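Local atomic coordinates of guanine deaminase (Escherichia coli, PDB entry 6OHB), a protein that catalyses the zinc-dependent hydrolytic deamination of guanine to xanthine, releasing ammonia, in the degradation of purines. Residues 188-193 with 226-231; 162-167 with 369-374; 154-159 with 200-205; 204-209 with 220-225; 209-214 with 259-264. All coordinates share one frame; numbering follows the deposited sequence.

Contact 1 of 5, residues 188-193 with 226-231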
# COMPACT_ATOMS: atom_id res chain seq x y z
N GLN A 188 -19.14 13.14 -32.02
CA GLN A 188 -18.80 13.72 -30.73
C GLN A 188 -17.29 13.76 -30.52
O GLN A 188 -16.75 14.77 -30.05
CB GLN A 188 -19.49 12.95 -29.61
CG GLN A 188 -21.01 13.09 -29.63
CD GLN A 188 -21.72 12.16 -28.66
OE1 GLN A 188 -21.11 11.24 -28.10
NE2 GLN A 188 -23.01 12.38 -28.48
N SER A 189 -16.58 12.68 -30.88
CA SER A 189 -15.13 12.69 -30.74
C SER A 189 -14.49 13.71 -31.68
O SER A 189 -13.51 14.37 -31.30
CB SER A 189 -14.56 11.29 -30.99
OG SER A 189 -15.07 10.35 -30.05
N LYS A 190 -15.04 13.88 -32.88
CA LYS A 190 -14.50 14.88 -33.80
C LYS A 190 -14.70 16.29 -33.25
O LYS A 190 -13.81 17.13 -33.35
CB LYS A 190 -15.14 14.76 -35.18
CG LYS A 190 -14.36 15.47 -36.28
CD LYS A 190 -15.13 15.54 -37.59
CE LYS A 190 -14.20 15.89 -38.76
NZ LYS A 190 -14.93 16.27 -39.99
N GLU A 191 -15.87 16.57 -32.66
CA GLU A 191 -16.09 17.89 -32.08
C GLU A 191 -15.14 18.15 -30.92
O GLU A 191 -14.61 19.26 -30.77
CB GLU A 191 -17.54 18.04 -31.62
CG GLU A 191 -17.80 19.38 -30.93
CD GLU A 191 -19.26 19.59 -30.58
OE1 GLU A 191 -20.12 19.20 -31.39
OE2 GLU A 191 -19.54 20.15 -29.50
N LEU A 192 -14.91 17.14 -30.08
CA LEU A 192 -13.97 17.33 -28.97
C LEU A 192 -12.54 17.53 -29.48
O LEU A 192 -11.79 18.34 -28.92
CB LEU A 192 -14.07 16.15 -28.01
CG LEU A 192 -15.40 16.14 -27.25
CD1 LEU A 192 -15.64 14.82 -26.55
CD2 LEU A 192 -15.48 17.30 -26.26
N ILE A 193 -12.15 16.81 -30.54
CA ILE A 193 -10.83 17.02 -31.15
C ILE A 193 -10.71 18.45 -31.67
O ILE A 193 -9.69 19.12 -31.47
CB ILE A 193 -10.57 16.00 -32.26
CG1 ILE A 193 -10.38 14.60 -31.69
CG2 ILE A 193 -9.34 16.40 -33.08
CD1 ILE A 193 -10.55 13.49 -32.71
N LYS A 226 -8.68 8.28 -36.26
CA LYS A 226 -7.23 8.24 -36.19
C LYS A 226 -6.60 8.59 -37.54
O LYS A 226 -5.54 9.23 -37.58
CB LYS A 226 -6.74 6.87 -35.72
CG LYS A 226 -5.25 6.81 -35.40
CD LYS A 226 -4.85 7.94 -34.47
CE LYS A 226 -3.34 8.02 -34.28
NZ LYS A 226 -2.61 7.17 -35.25
N GLU A 227 -7.23 8.20 -38.64
CA GLU A 227 -6.70 8.54 -39.96
C GLU A 227 -6.88 10.02 -40.29
O GLU A 227 -6.06 10.60 -41.00
CB GLU A 227 -7.37 7.67 -41.03
CG GLU A 227 -6.74 6.30 -41.18
CD GLU A 227 -7.69 5.30 -41.81
OE1 GLU A 227 -8.66 5.73 -42.45
OE2 GLU A 227 -7.45 4.08 -41.66
N GLU A 228 -7.95 10.64 -39.79
CA GLU A 228 -8.18 12.06 -40.05
C GLU A 228 -7.33 12.96 -39.16
O GLU A 228 -7.02 14.10 -39.54
CB GLU A 228 -9.65 12.41 -39.87
CG GLU A 228 -10.55 11.92 -40.99
CD GLU A 228 -12.02 12.13 -40.67
OE1 GLU A 228 -12.33 13.00 -39.83
OE2 GLU A 228 -12.86 11.42 -41.27
N TYR A 229 -6.94 12.48 -37.98
CA TYR A 229 -6.14 13.25 -37.03
C TYR A 229 -4.98 12.39 -36.55
O TYR A 229 -5.00 11.87 -35.43
CB TYR A 229 -7.00 13.75 -35.87
CG TYR A 229 -8.16 14.58 -36.34
CD1 TYR A 229 -8.00 15.93 -36.62
CD2 TYR A 229 -9.42 14.01 -36.52
CE1 TYR A 229 -9.06 16.69 -37.06
CE2 TYR A 229 -10.48 14.78 -36.96
CZ TYR A 229 -10.30 16.11 -37.23
OH TYR A 229 -11.35 16.88 -37.67
N PRO A 230 -3.94 12.24 -37.38
CA PRO A 230 -2.87 11.29 -37.03
C PRO A 230 -2.08 11.68 -35.80
O PRO A 230 -1.37 10.83 -35.25
CB PRO A 230 -1.98 11.29 -38.28
CG PRO A 230 -2.77 12.00 -39.35
CD PRO A 230 -3.68 12.93 -38.65
N ASP A 231 -2.17 12.93 -35.34
CA ASP A 231 -1.43 13.36 -34.17
C ASP A 231 -2.27 13.34 -32.89
O ASP A 231 -1.84 13.88 -31.87
CB ASP A 231 -0.81 14.75 -34.40
CG ASP A 231 -1.84 15.86 -34.46
OD1 ASP A 231 -3.03 15.58 -34.72
OD2 ASP A 231 -1.45 17.03 -34.25
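Ile-193 lays its CG2 methyl over the ring of Tyr-229, where helix 182-196 meets the C-terminal end of helix 216-228 on the outside of the TIM barrel of this amidohydrolase. The approach is a CH-pi contact: CG2 of Ile-193 stands 3.9 Å from the centroid of the Tyr-229 ring and only 12° off its normal. A second methyl of the same side chain, CD1, touches the ring at CD2 of Tyr-229. Lys-190, one turn earlier, sends its extended chain across the phenol at about a right angle, its CG anti to the backbone N (chi1 -163°). Its ammonium and the carboxylate of Glu-228 probably attract each other, though beyond salt-bridge range, NZ of Lys-190 lying 4.2 Å from OE1 of Glu-228. The phenol and the carboxylate have firmer partners nearby: the hydroxyl of Tyr-229 is hydrogen-bonded to Glu-194, while Glu-228 bonds Tyr-186 through OE1 and forms a salt bridge with Arg-224 through OE2. Tyr-229 itself is the first residue to leave helical geometry at the end of helix 216-228, and its ring turns back toward helix 182-196. At the phenol end, CE of Lys-190 comes within 3.2 Å of OH of Tyr-229.

Contact 2 of 5, residues 162-167 with 369-374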
# COMPACT_ATOMS: atom_id res chain seq x y z
N ARG A 162 -0.82 20.12 -19.03
CA ARG A 162 -0.68 19.22 -20.17
C ARG A 162 -1.35 17.90 -19.82
O ARG A 162 -0.85 17.14 -18.99
CB ARG A 162 0.79 19.00 -20.55
CG ARG A 162 0.92 18.18 -21.84
CD ARG A 162 2.33 18.24 -22.43
NE ARG A 162 2.66 19.56 -22.99
CZ ARG A 162 2.36 19.96 -24.22
NH1 ARG A 162 1.71 19.15 -25.05
NH2 ARG A 162 2.72 21.17 -24.64
N MET A 163 -2.47 17.62 -20.47
CA MET A 163 -3.28 16.44 -20.20
C MET A 163 -3.79 15.87 -21.51
O MET A 163 -4.22 16.61 -22.40
CB MET A 163 -4.46 16.79 -19.28
CG MET A 163 -5.58 15.76 -19.27
SD MET A 163 -6.98 16.25 -18.25
CE MET A 163 -6.22 16.30 -16.63
N ILE A 164 -3.77 14.54 -21.61
CA ILE A 164 -4.39 13.83 -22.72
C ILE A 164 -5.67 13.20 -22.21
O ILE A 164 -5.66 12.48 -21.20
CB ILE A 164 -3.44 12.77 -23.29
CG1 ILE A 164 -2.01 13.30 -23.38
CG2 ILE A 164 -3.94 12.29 -24.66
CD1 ILE A 164 -1.01 12.27 -23.86
N ALA A 165 -6.78 13.48 -22.89
CA ALA A 165 -8.07 12.95 -22.50
C ALA A 165 -8.92 12.76 -23.75
O ALA A 165 -8.57 13.22 -24.84
CB ALA A 165 -8.76 13.87 -21.50
N GLY A 166 -10.04 12.07 -23.59
CA GLY A 166 -10.94 11.83 -24.70
C GLY A 166 -12.23 11.22 -24.22
O GLY A 166 -12.33 10.70 -23.10
N LYS A 167 -13.24 11.30 -25.09
CA LYS A 167 -14.55 10.73 -24.81
C LYS A 167 -14.53 9.22 -25.00
O LYS A 167 -13.94 8.70 -25.96
CB LYS A 167 -15.59 11.36 -25.73
CG LYS A 167 -16.98 10.76 -25.61
CD LYS A 167 -17.81 11.10 -26.83
CE LYS A 167 -18.23 9.85 -27.59
NZ LYS A 167 -19.10 8.98 -26.77
N LYS A 369 7.91 9.33 -22.10
CA LYS A 369 8.31 8.63 -23.32
C LYS A 369 7.22 7.68 -23.80
O LYS A 369 6.95 7.60 -25.01
CB LYS A 369 9.61 7.87 -23.06
CG LYS A 369 9.99 6.91 -24.17
CD LYS A 369 10.70 7.62 -25.28
CE LYS A 369 11.43 6.62 -26.17
NZ LYS A 369 12.09 5.56 -25.35
N SER A 370 6.59 6.95 -22.88
CA SER A 370 5.50 6.06 -23.29
C SER A 370 4.34 6.85 -23.88
O SER A 370 3.64 6.35 -24.77
CB SER A 370 5.02 5.21 -22.11
OG SER A 370 4.05 5.90 -21.34
N LEU A 371 4.13 8.08 -23.43
CA LEU A 371 3.11 8.95 -24.00
C LEU A 371 3.61 9.76 -25.19
O LEU A 371 2.84 10.55 -25.75
CB LEU A 371 2.56 9.89 -22.92
CG LEU A 371 1.88 9.17 -21.75
CD1 LEU A 371 1.18 10.15 -20.83
CD2 LEU A 371 0.91 8.10 -22.26
N GLY A 372 4.88 9.61 -25.57
CA GLY A 372 5.45 10.39 -26.65
C GLY A 372 5.59 11.87 -26.35
O GLY A 372 5.49 12.69 -27.26
N LEU A 373 5.83 12.22 -25.09
CA LEU A 373 5.98 13.62 -24.68
C LEU A 373 7.33 13.90 -24.05
O LEU A 373 7.51 14.97 -23.46
CB LEU A 373 4.87 14.01 -23.70
CG LEU A 373 3.41 13.95 -24.15
CD1 LEU A 373 2.49 14.16 -22.96
CD2 LEU A 373 3.14 14.99 -25.23
N ASP A 374 8.29 12.97 -24.15
CA ASP A 374 9.59 13.14 -23.52
C ASP A 374 10.39 14.30 -24.12
O ASP A 374 11.40 14.70 -23.52
CB ASP A 374 10.40 11.85 -23.62
CG ASP A 374 10.53 11.35 -25.05
OD1 ASP A 374 9.48 11.05 -25.67
OD2 ASP A 374 11.68 11.25 -25.54
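Ile-164 on barrel strand 164-169 faces Leu-371 across a CA-CA separation of 9.0 Å, and Arg-162, just ahead of the strand, is similarly placed opposite Leu-373. The second segment runs from the end of helix 365-370 into the turn that follows, a Schellman motif: Gly-372, at a positive phi of 68°, turns the chain so that Leu-371 before it and Leu-373 after it both point at the strand. Side chains fill the distance between the backbones. Ile-164 and Leu-373 reach toward each other tip to tip, with CD1 of Ile-164 4.1 Å from CD1 of Leu-373. The same Ile-164 methyl also meets CD1 of Leu-371 at 4.3 Å, which places it against both leucines. Arg-162 joins through its aliphatic part, CD touching CD1 of Leu-373 at 4.1 Å; a bend at chi3 (-70°) follows, and the guanidinium forms a salt bridge with Glu-385. Leu-203 of the adjacent strand and Leu-139 of strand 135-141 add to this buried apolar cluster, the Leu-371 side chain about 13 Å from the zinc ion. No hydrogen bond crosses between the segments, so the turn after the helix is held against the strand by apolar packing, while the arginine's charge is met elsewhere.

Contact 3 of 5, residues 154-159 with 200-205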
# COMPACT_ATOMS: atom_id res chain seq x y z
N GLU A 154 -11.98 21.84 -19.36
CA GLU A 154 -12.05 23.20 -18.83
C GLU A 154 -11.21 23.32 -17.56
O GLU A 154 -10.42 24.26 -17.41
CB GLU A 154 -13.50 23.57 -18.51
CG GLU A 154 -14.37 23.98 -19.67
CD GLU A 154 -15.64 24.65 -19.19
OE1 GLU A 154 -16.55 24.87 -20.01
OE2 GLU A 154 -15.73 24.94 -17.98
N ALA A 155 -11.37 22.35 -16.65
CA ALA A 155 -10.60 22.36 -15.42
C ALA A 155 -9.10 22.28 -15.70
O ALA A 155 -8.31 23.02 -15.09
CB ALA A 155 -11.04 21.22 -14.50
N ALA A 156 -8.70 21.41 -16.62
CA ALA A 156 -7.27 21.28 -16.92
C ALA A 156 -6.71 22.52 -17.61
O ALA A 156 -5.56 22.90 -17.38
CB ALA A 156 -7.04 20.03 -17.78
N SER A 157 -7.51 23.17 -18.47
CA SER A 157 -7.01 24.35 -19.18
C SER A 157 -6.93 25.57 -18.26
O SER A 157 -6.14 26.48 -18.52
CB SER A 157 -7.89 24.65 -20.39
OG SER A 157 -8.84 25.66 -20.09
N HIS A 158 -7.75 25.61 -17.20
CA HIS A 158 -7.67 26.75 -16.29
C HIS A 158 -6.26 26.96 -15.75
O HIS A 158 -5.86 28.11 -15.50
CB HIS A 158 -8.65 26.57 -15.13
CG HIS A 158 -8.71 27.76 -14.22
ND1 HIS A 158 -8.34 27.69 -12.89
CD2 HIS A 158 -9.06 29.04 -14.45
CE1 HIS A 158 -8.48 28.88 -12.34
NE2 HIS A 158 -8.92 29.72 -13.26
N ILE A 159 -5.49 25.89 -15.55
CA ILE A 159 -4.14 25.98 -15.02
C ILE A 159 -3.10 25.68 -16.09
O ILE A 159 -1.91 25.51 -15.77
CB ILE A 159 -3.95 25.05 -13.81
CG1 ILE A 159 -4.13 23.59 -14.24
CG2 ILE A 159 -4.91 25.41 -12.70
CD1 ILE A 159 -3.57 22.58 -13.26
N GLY A 200 -3.86 24.93 -26.24
CA GLY A 200 -2.85 25.09 -25.21
C GLY A 200 -1.99 23.85 -25.14
O GLY A 200 -1.48 23.35 -26.15
N ARG A 201 -1.82 23.32 -23.93
CA ARG A 201 -1.05 22.10 -23.72
C ARG A 201 -1.94 20.86 -23.67
O ARG A 201 -1.46 19.77 -23.38
CB ARG A 201 -0.22 22.21 -22.44
CG ARG A 201 0.83 23.32 -22.45
CD ARG A 201 1.43 23.53 -21.06
NE ARG A 201 2.35 22.45 -20.69
CZ ARG A 201 2.55 22.01 -19.46
NH1 ARG A 201 1.89 22.55 -18.43
NH2 ARG A 201 3.41 21.03 -19.24
N LEU A 202 -3.23 21.02 -23.97
CA LEU A 202 -4.15 19.89 -23.95
C LEU A 202 -3.99 19.04 -25.20
O LEU A 202 -3.56 19.51 -26.26
CB LEU A 202 -5.60 20.39 -23.85
CG LEU A 202 -5.91 21.25 -22.62
CD1 LEU A 202 -7.34 21.75 -22.67
CD2 LEU A 202 -5.66 20.46 -21.34
N LEU A 203 -4.33 17.76 -25.07
CA LEU A 203 -4.22 16.79 -26.15
C LEU A 203 -5.39 15.82 -26.06
O LEU A 203 -5.89 15.53 -24.97
CB LEU A 203 -2.89 16.03 -26.10
CG LEU A 203 -1.61 16.87 -26.13
CD1 LEU A 203 -0.41 16.07 -25.65
CD2 LEU A 203 -1.38 17.42 -27.52
N TYR A 204 -5.83 15.32 -27.22
CA TYR A 204 -6.98 14.43 -27.29
C TYR A 204 -6.54 13.01 -27.60
O TYR A 204 -5.62 12.78 -28.40
CB TYR A 204 -8.00 14.91 -28.33
CG TYR A 204 -9.30 14.12 -28.27
CD1 TYR A 204 -9.43 12.91 -28.94
CD2 TYR A 204 -10.38 14.58 -27.54
CE1 TYR A 204 -10.60 12.18 -28.88
CE2 TYR A 204 -11.55 13.86 -27.47
CZ TYR A 204 -11.65 12.66 -28.14
OH TYR A 204 -12.82 11.94 -28.08
N ALA A 205 -7.23 12.04 -26.99
CA ALA A 205 -7.01 10.63 -27.24
C ALA A 205 -8.30 9.98 -27.70
O ALA A 205 -9.33 10.10 -27.03
CB ALA A 205 -6.49 9.92 -25.98
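Leu-202 makes the whole apolar contact with helix 146-158, using both of its methyl branches. CD2 of Leu-202 packs on CB of Ala-156 at 3.8 Å, and CD1 of Leu-202 meets CB of Ser-157 at 3.7 Å, so the leucine fork spans two consecutive residues of the last helical turn. With CG anti to the carbonyl carbon (chi1 -59°), the branch point is carried toward the helix. The backbones come to 7.1 Å between CA of Ser-157 and CA of Leu-202, a spacing suited to the small alanine and serine side chains. No hydrogen bond joins the two segments; within the helix, the hydroxyl OG of Ser-157 makes a weak bond to O of Glu-154, 3.4 Å away, and the same carbonyl accepts the backbone N of His-158. The serine thereby offers its CB to Leu-202 while its oxygen turns back on its own helix. Among the surroundings, Trp-196 of helix 182-196 also touches Leu-202, and Met-163 and Ile-127 lie against Ala-156. The contact seats the end of an outer helix on the residues leading into strand 203-208, the layering of helices around parallel strands that defines the (beta/alpha)8 barrel of the amidohydrolase superfamily.

Contact 4 of 5, residues 204-209 with 220-225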
# COMPACT_ATOMS: atom_id res chain seq x y z
N TYR A 204 -5.83 15.32 -27.22
CA TYR A 204 -6.98 14.43 -27.29
C TYR A 204 -6.54 13.01 -27.60
O TYR A 204 -5.62 12.78 -28.40
CB TYR A 204 -8.00 14.91 -28.33
CG TYR A 204 -9.30 14.12 -28.27
CD1 TYR A 204 -9.43 12.91 -28.94
CD2 TYR A 204 -10.38 14.58 -27.54
CE1 TYR A 204 -10.60 12.18 -28.88
CE2 TYR A 204 -11.55 13.86 -27.47
CZ TYR A 204 -11.65 12.66 -28.14
OH TYR A 204 -12.82 11.94 -28.08
N ALA A 205 -7.23 12.04 -26.99
CA ALA A 205 -7.01 10.63 -27.24
C ALA A 205 -8.30 9.98 -27.70
O ALA A 205 -9.33 10.10 -27.03
CB ALA A 205 -6.49 9.92 -25.98
N ILE A 206 -8.26 9.31 -28.86
CA ILE A 206 -9.38 8.50 -29.29
C ILE A 206 -9.50 7.31 -28.35
O ILE A 206 -8.58 6.49 -28.25
CB ILE A 206 -9.22 8.04 -30.74
CG1 ILE A 206 -9.17 9.24 -31.69
CG2 ILE A 206 -10.35 7.10 -31.13
CD1 ILE A 206 -8.13 9.10 -32.77
N THR A 207 -10.62 7.22 -27.64
CA THR A 207 -10.73 6.37 -26.46
C THR A 207 -11.93 5.44 -26.58
O THR A 207 -13.02 5.73 -26.06
CB THR A 207 -10.83 7.23 -25.19
OG1 THR A 207 -9.82 8.24 -25.21
CG2 THR A 207 -10.64 6.39 -23.96
N PRO A 208 -11.77 4.32 -27.29
CA PRO A 208 -12.73 3.22 -27.12
C PRO A 208 -12.40 2.49 -25.82
O PRO A 208 -11.24 2.19 -25.55
CB PRO A 208 -12.47 2.33 -28.35
CG PRO A 208 -11.04 2.62 -28.74
CD PRO A 208 -10.74 4.03 -28.30
N ARG A 209 -13.44 2.21 -25.02
CA ARG A 209 -13.21 1.59 -23.72
C ARG A 209 -12.43 0.29 -23.88
O ARG A 209 -11.30 0.16 -23.39
CB ARG A 209 -14.54 1.35 -22.99
CG ARG A 209 -14.34 0.90 -21.55
CD ARG A 209 -15.65 0.69 -20.81
NE ARG A 209 -16.39 1.94 -20.62
CZ ARG A 209 -16.29 2.70 -19.54
NH1 ARG A 209 -15.47 2.37 -18.54
NH2 ARG A 209 -17.01 3.81 -19.45
N ALA A 220 -14.58 0.90 -36.71
CA ALA A 220 -14.27 1.57 -37.97
C ALA A 220 -14.30 3.09 -37.82
O ALA A 220 -13.47 3.79 -38.40
CB ALA A 220 -15.25 1.12 -39.06
N MET A 221 -15.24 3.61 -37.03
CA MET A 221 -15.28 5.05 -36.79
C MET A 221 -14.03 5.53 -36.04
O MET A 221 -13.49 6.60 -36.34
CB MET A 221 -16.54 5.44 -36.02
CG MET A 221 -17.83 5.30 -36.82
SD MET A 221 -17.80 6.18 -38.39
CE MET A 221 -19.34 7.09 -38.33
N ALA A 222 -13.56 4.75 -35.07
CA ALA A 222 -12.33 5.11 -34.37
C ALA A 222 -11.13 5.09 -35.31
O ALA A 222 -10.27 5.99 -35.25
CB ALA A 222 -12.09 4.16 -33.19
N GLN A 223 -11.05 4.07 -36.17
CA GLN A 223 -10.01 4.03 -37.19
C GLN A 223 -10.06 5.27 -38.08
O GLN A 223 -9.02 5.87 -38.39
CB GLN A 223 -10.18 2.77 -38.04
CG GLN A 223 -9.29 2.70 -39.27
CD GLN A 223 -9.36 1.35 -39.96
OE1 GLN A 223 -10.41 0.70 -39.97
NE2 GLN A 223 -8.25 0.92 -40.54
N ARG A 224 -11.27 5.67 -38.47
CA ARG A 224 -11.44 6.86 -39.30
C ARG A 224 -10.93 8.11 -38.58
O ARG A 224 -10.23 8.93 -39.18
CB ARG A 224 -12.91 7.01 -39.68
CG ARG A 224 -13.27 8.27 -40.42
CD ARG A 224 -14.65 8.12 -41.03
NE ARG A 224 -15.21 9.39 -41.48
CZ ARG A 224 -16.51 9.64 -41.59
NH1 ARG A 224 -17.39 8.69 -41.27
NH2 ARG A 224 -16.93 10.82 -42.00
N LEU A 225 -11.30 8.26 -37.31
CA LEU A 225 -10.83 9.41 -36.53
C LEU A 225 -9.31 9.44 -36.46
O LEU A 225 -8.70 10.51 -36.58
CB LEU A 225 -11.43 9.38 -35.13
CG LEU A 225 -12.90 9.81 -35.04
CD1 LEU A 225 -13.53 9.28 -33.77
CD2 LEU A 225 -13.03 11.32 -35.13
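Strand 203-208 and helix 216-228 are the first two elements of a beta-alpha-beta unit of the TIM barrel, completed by strand 233-238, and this contact is the packing of that helix on its own strand. The backbones are closest at Ile-206 and Ala-222, whose CA atoms lie 6.8 Å apart. Ile-206 carries the interface, its side chain divided between two positions one turn apart on the helix. CG2 of Ile-206 rests on CB of Ala-222 at 4.0 Å. The other branch runs to Leu-225: CD1 of Ile-206 is 3.9 Å from the backbone C of Leu-225 and 4.1 Å from its CB, with CG1 of Ile-206 also beside that CB. The split between the two branches is set by chi1 (-62°), with CG1 anti to the carbonyl carbon and CG2 anti to the backbone N. Cutting this side chain back to an alanine is likely to open a gap between the strand and Leu-225 and to leave less cover over the methyl of Ala-222. On the strand's other side Thr-207 points away from the helix, and its OG1 donates to O of Ala-205 at 2.6 Å from above the carbonyl plane. The strand then leads into Arg-209, a probable substrate-binding residue that forms a salt bridge with Glu-110. Strand 164-169 flanks the packing, with Met-169 touching both Ile-206 and Ala-222; helix 182-196 lies alongside, where Tyr-186 meets Leu-225, and backbone bonds from Ile-206 to Trp-233 and His-235 tie the strand to 233-238.

Contact 5 of 5, residues 209-214 with 259-264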
# COMPACT_ATOMS: atom_id res chain seq x y z
N ARG A 209 -13.44 2.21 -25.02
CA ARG A 209 -13.21 1.59 -23.72
C ARG A 209 -12.43 0.29 -23.88
O ARG A 209 -11.30 0.16 -23.39
CB ARG A 209 -14.54 1.35 -22.99
CG ARG A 209 -14.34 0.90 -21.55
CD ARG A 209 -15.65 0.69 -20.81
NE ARG A 209 -16.39 1.94 -20.62
CZ ARG A 209 -16.29 2.70 -19.54
NH1 ARG A 209 -15.47 2.37 -18.54
NH2 ARG A 209 -17.01 3.81 -19.45
N PHE A 210 -13.02 -0.68 -24.57
CA PHE A 210 -12.30 -1.85 -25.06
C PHE A 210 -13.14 -2.48 -26.17
O PHE A 210 -14.25 -2.02 -26.48
CB PHE A 210 -11.98 -2.85 -23.95
CG PHE A 210 -13.16 -3.20 -23.06
CD1 PHE A 210 -13.05 -3.13 -21.68
CD2 PHE A 210 -14.36 -3.61 -23.60
CE1 PHE A 210 -14.11 -3.45 -20.87
CE2 PHE A 210 -15.43 -3.94 -22.79
CZ PHE A 210 -15.30 -3.86 -21.42
N ALA A 211 -12.59 -3.53 -26.78
CA ALA A 211 -13.27 -4.16 -27.91
C ALA A 211 -14.63 -4.76 -27.56
O ALA A 211 -15.55 -4.63 -28.38
CB ALA A 211 -12.35 -5.22 -28.53
N PRO A 212 -14.84 -5.41 -26.40
CA PRO A 212 -16.18 -5.94 -26.10
C PRO A 212 -17.31 -4.92 -26.23
O PRO A 212 -18.39 -5.29 -26.70
CB PRO A 212 -16.03 -6.43 -24.65
CG PRO A 212 -14.62 -6.88 -24.57
CD PRO A 212 -13.83 -5.96 -25.47
N THR A 213 -17.09 -3.67 -25.84
CA THR A 213 -18.17 -2.69 -25.83
C THR A 213 -18.18 -1.82 -27.08
O THR A 213 -18.85 -0.78 -27.09
CB THR A 213 -18.09 -1.81 -24.58
OG1 THR A 213 -16.74 -1.37 -24.38
CG2 THR A 213 -18.58 -2.57 -23.35
N SER A 214 -17.49 -2.22 -28.14
CA SER A 214 -17.53 -1.48 -29.39
C SER A 214 -17.85 -2.41 -30.54
O SER A 214 -17.16 -3.41 -30.75
CB SER A 214 -16.19 -0.77 -29.63
OG SER A 214 -16.03 0.32 -28.73
N LEU A 259 -5.18 -8.11 -29.36
CA LEU A 259 -4.45 -6.98 -29.92
C LEU A 259 -4.66 -6.85 -31.43
O LEU A 259 -4.63 -5.74 -31.97
CB LEU A 259 -2.95 -7.11 -29.61
CG LEU A 259 -2.01 -6.08 -30.25
CD1 LEU A 259 -2.36 -4.66 -29.85
CD2 LEU A 259 -0.56 -6.39 -29.93
N ASP A 260 -4.90 -7.97 -32.11
CA ASP A 260 -5.07 -7.91 -33.56
C ASP A 260 -6.37 -7.22 -33.96
O ASP A 260 -6.45 -6.68 -35.07
CB ASP A 260 -5.01 -9.30 -34.17
CG ASP A 260 -4.98 -9.27 -35.69
OD1 ASP A 260 -3.89 -8.99 -36.25
OD2 ASP A 260 -6.03 -9.50 -36.32
N VAL A 261 -7.38 -7.20 -33.08
CA VAL A 261 -8.58 -6.42 -33.37
C VAL A 261 -8.23 -4.95 -33.49
O VAL A 261 -8.65 -4.27 -34.43
CB VAL A 261 -9.65 -6.66 -32.30
CG1 VAL A 261 -10.94 -5.93 -32.68
CG2 VAL A 261 -9.90 -8.15 -32.11
N TYR A 262 -7.44 -4.43 -32.54
CA TYR A 262 -7.02 -3.04 -32.61
C TYR A 262 -6.09 -2.80 -33.78
O TYR A 262 -6.18 -1.77 -34.46
CB TYR A 262 -6.33 -2.63 -31.31
CG TYR A 262 -7.20 -2.70 -30.08
CD1 TYR A 262 -8.44 -2.09 -30.04
CD2 TYR A 262 -6.76 -3.39 -28.95
CE1 TYR A 262 -9.24 -2.16 -28.91
CE2 TYR A 262 -7.55 -3.46 -27.81
CZ TYR A 262 -8.78 -2.85 -27.80
OH TYR A 262 -9.55 -2.93 -26.66
N HIS A 263 -5.20 -3.76 -34.05
CA HIS A 263 -4.21 -3.60 -35.11
C HIS A 263 -4.85 -3.53 -36.49
O HIS A 263 -4.46 -2.70 -37.32
CB HIS A 263 -3.19 -4.74 -35.04
CG HIS A 263 -2.10 -4.65 -36.06
ND1 HIS A 263 -1.15 -3.65 -36.05
CD2 HIS A 263 -1.80 -5.43 -37.13
CE1 HIS A 263 -0.31 -3.82 -37.06
NE2 HIS A 263 -0.69 -4.90 -37.73
N GLN A 264 -5.83 -4.40 -36.75
CA GLN A 264 -6.48 -4.41 -38.07
C GLN A 264 -7.28 -3.14 -38.30
O GLN A 264 -7.45 -2.72 -39.45
CB GLN A 264 -7.38 -5.64 -38.22
CG GLN A 264 -6.65 -6.98 -38.28
CD GLN A 264 -5.49 -6.99 -39.26
OE1 GLN A 264 -5.61 -6.50 -40.39
NE2 GLN A 264 -4.36 -7.56 -38.84
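In the loop after strand 203-208 of the TIM barrel, beside the zinc site, Phe-210 and Ala-211 meet the hydroxyl end of Tyr-262 of helix 258-264. Arg-209, which with Phe-210 probably binds substrate, starts the loop; its CG lies over one face of the Phe-210 ring, offset toward the rim. At Phe-210 the backbone and CB touch the tyrosine: CA of Phe-210 is 3.4 Å from OH of Tyr-262, and its CB 3.6 Å. With chi1 at 49°, CG sits between the backbone N and the carbonyl carbon, and the ring leads away from residues 259-264 to approach the zinc ligand His-237. Ala-211 follows, its N giving OH of Tyr-262 a weak, bent hydrogen bond of 3.1 Å with 129° at the hydrogen, and its CB lies 4.4 Å from CG1 of Val-261. The phenol oxygen is also hydrogen-bonded to O of His-237 and weakly to Thr-236, so it joins the loop to the neighbouring strand. A phenylalanine in place of Tyr-262 would probably leave the carbonyl of His-237 and the N-H of Ala-211 without this shared partner. Further on, a turn closes where N of Ser-214 bonds back to O of Ala-211 at 3.1 Å.

Overall arrangement
Following the chain from the N terminus, contact 3 opens first, on helix 146-158, and closes at the start of strand 203-208. Contact 2 opens next, on strand 164-169, crosses contact 3, and closes last of all, at the end of helix 365-370; contacts 1, 4 and 5 nest within its loop. Contact 1 opens on helix 182-196, crosses contact 3, and encloses contact 4, which shares helix 216-228 with it. Contact 5 begins at Arg-209, where the first segment of contact 4 ends, and crosses both contacts 1 and 4. Strand 203-208 links contacts 3 and 4 and pairs with strand 164-169 of contact 2. Together they tie outer helices and a loop beside the zinc site to neighbouring barrel strands.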